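Local coordinates for multiple PDZ domain protein (Mus musculus, PDB 4XH7) that probably acts as a signalling scaffold, its fourth PDZ domain having a fold that typically binds the C-terminal tails of partner proteins, at residues A[26-31]-A[104-109]. Sequence-based numbering, arbitrary orientation.
Sequences YEIVVA and TMVCCR
Glu27, Val29 and Ala31 each exchange a pair of backbone hydrogen bonds with Arg109, Cys107 and Met105 respectively, joining antiparallel strands 26-31 and 104-109 whose axes come within 4.6 Å. On one face, the Glu27 and Arg109 chains run alongside each other in the same direction. Arg109 CG sits between its own N and carbonyl carbon (chi1 57°), and chi3 (73°) turns NE out of the extended line. The guanidinium lies over Val29, whose CG2 is 3.4 Å from its plane, nearer the edge of the group than its middle. The salt bridge from Arg109 NH2 to Glu27 OE1 is long and weak at 3.4 Å, with the two planes nearly perpendicular (89°); NH1 turns instead to Asp74 and Lys69 O. On the other face, Ile28 CG2 meets Val106 CG1 at 3.6 Å and Val30 CG1 meets Thr104 CG2 at 3.8 Å; helix 5-22 packs here, Leu15 against Val30, Leu14 and Trp18 against Val106. Cys108 SG approaches the Tyr26 ring obliquely, 3.8 Å from CD2. The main chain thus ties the PDZ domain's first strand, at the sheet edge, to its last, while the guanidinium charge is probably balanced more by Asp74 than by Glu27.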
loop_
_atom_site.group_PDB
_atom_site.type_symbol
_atom_site.label_atom_id
_atom_site.label_comp_id
_atom_site.label_asym_id
_atom_site.label_seq_id
_atom_site.Cartn_x
_atom_site.Cartn_y
_atom_site.Cartn_z
ATOM N N TYR A 26 -7.651 -12.644 3.821
ATOM C CA TYR A 26 -7.225 -11.420 3.116
ATOM C C TYR A 26 -6.503 -11.761 1.830
ATOM O O TYR A 26 -5.732 -12.725 1.773
ATOM C CB TYR A 26 -6.307 -10.593 3.983
ATOM C CG TYR A 26 -6.941 -10.116 5.247
ATOM C CD1 TYR A 26 -6.990 -10.937 6.364
ATOM C CD2 TYR A 26 -7.525 -8.864 5.309
ATOM C CE1 TYR A 26 -7.608 -10.480 7.532
ATOM C CE2 TYR A 26 -8.130 -8.411 6.446
ATOM C CZ TYR A 26 -8.172 -9.220 7.553
ATOM O OH TYR A 26 -8.778 -8.737 8.679
ATOM N N GLU A 27 -6.748 -10.948 0.800
ATOM C CA GLU A 27 -5.966 -10.961 -0.423
ATOM C C GLU A 27 -4.896 -9.878 -0.303
ATOM O O GLU A 27 -5.226 -8.739 -0.012
ATOM C CB GLU A 27 -6.840 -10.683 -1.650
ATOM C CG GLU A 27 -6.028 -10.645 -2.908
ATOM C CD GLU A 27 -6.802 -10.215 -4.145
ATOM O OE1 GLU A 27 -7.957 -9.738 -4.029
ATOM O OE2 GLU A 27 -6.235 -10.363 -5.249
ATOM N N ILE A 28 -3.636 -10.248 -0.504
ATOM C CA ILE A 28 -2.537 -9.272 -0.449
ATOM C C ILE A 28 -2.230 -8.766 -1.845
ATOM O O ILE A 28 -2.280 -9.547 -2.800
ATOM C CB ILE A 28 -1.237 -9.898 0.143
ATOM C CG1 ILE A 28 -1.540 -10.684 1.428
ATOM C CG2 ILE A 28 -0.147 -8.813 0.357
ATOM C CD1 ILE A 28 -2.183 -9.807 2.568
ATOM N N VAL A 29 -1.937 -7.464 -1.970
ATOM C CA VAL A 29 -1.648 -6.848 -3.241
ATOM C C VAL A 29 -0.374 -6.044 -3.114
ATOM O O VAL A 29 -0.195 -5.319 -2.137
ATOM C CB VAL A 29 -2.791 -5.914 -3.677
ATOM C CG1 VAL A 29 -2.453 -5.287 -5.018
ATOM C CG2 VAL A 29 -4.109 -6.696 -3.714
ATOM N N VAL A 30 0.524 -6.181 -4.086
ATOM C CA VAL A 30 1.707 -5.316 -4.145
ATOM C C VAL A 30 1.580 -4.350 -5.312
ATOM O O VAL A 30 1.293 -4.768 -6.440
ATOM C CB VAL A 30 3.006 -6.152 -4.264
ATOM C CG1 VAL A 30 4.239 -5.255 -4.444
ATOM C CG2 VAL A 30 3.185 -6.958 -2.996
ATOM N N ALA A 31 1.776 -3.053 -5.057
ATOM C CA ALA A 31 1.712 -2.070 -6.147
ATOM C C ALA A 31 3.028 -1.327 -6.254
ATOM O O ALA A 31 3.568 -0.885 -5.254
ATOM C CB ALA A 31 0.578 -1.085 -5.924
ATOM N N THR A 104 7.049 1.042 -3.251
ATOM C CA THR A 104 6.428 -0.268 -3.299
ATOM C C THR A 104 5.422 -0.343 -2.168
ATOM O O THR A 104 5.815 -0.271 -1.014
ATOM C CB THR A 104 7.484 -1.378 -3.138
ATOM O OG1 THR A 104 8.382 -1.291 -4.259
ATOM C CG2 THR A 104 6.813 -2.777 -3.118
ATOM N N MET A 105 4.141 -0.491 -2.502
ATOM C CA MET A 105 3.077 -0.447 -1.504
ATOM C C MET A 105 2.568 -1.832 -1.343
ATOM O O MET A 105 2.322 -2.502 -2.350
ATOM C CB MET A 105 1.931 0.464 -1.961
ATOM C CG MET A 105 2.363 1.891 -2.179
ATOM S SD MET A 105 0.943 2.940 -2.606
ATOM C CE MET A 105 -0.074 2.707 -1.135
ATOM N N VAL A 106 2.361 -2.280 -0.103
ATOM C CA VAL A 106 1.665 -3.536 0.119
ATOM C C VAL A 106 0.357 -3.211 0.798
ATOM O O VAL A 106 0.356 -2.512 1.822
ATOM C CB VAL A 106 2.455 -4.516 1.032
ATOM C CG1 VAL A 106 1.674 -5.872 1.222
ATOM C CG2 VAL A 106 3.882 -4.733 0.498
ATOM N N CYS A 107 -0.740 -3.716 0.239
ATOM C CA CYS A 107 -2.081 -3.512 0.816
ATOM C C CYS A 107 -2.833 -4.811 0.889
ATOM O O CYS A 107 -2.369 -5.839 0.382
ATOM C CB CYS A 107 -2.921 -2.550 -0.033
ATOM S SG CYS A 107 -2.211 -0.875 -0.180
ATOM N N CYS A 108 -4.014 -4.795 1.505
ATOM C CA CYS A 108 -4.865 -6.000 1.434
ATOM C C CYS A 108 -6.328 -5.660 1.382
ATOM O O CYS A 108 -6.737 -4.500 1.594
ATOM C CB CYS A 108 -4.601 -6.936 2.624
ATOM S SG CYS A 108 -5.001 -6.202 4.225
ATOM N N ARG A 109 -7.128 -6.644 0.991
ATOM C CA ARG A 109 -8.593 -6.466 1.026
ATOM C C ARG A 109 -9.189 -7.777 1.559
ATOM O O ARG A 109 -8.599 -8.823 1.383
ATOM C CB ARG A 109 -9.169 -6.080 -0.359
ATOM C CG ARG A 109 -8.857 -7.075 -1.499
ATOM C CD ARG A 109 -9.336 -6.483 -2.870
ATOM N NE ARG A 109 -8.467 -5.405 -3.299
ATOM C CZ ARG A 109 -7.634 -5.441 -4.331
ATOM N NH1 ARG A 109 -6.885 -4.376 -4.590
ATOM N NH2 ARG A 109 -7.566 -6.516 -5.113
#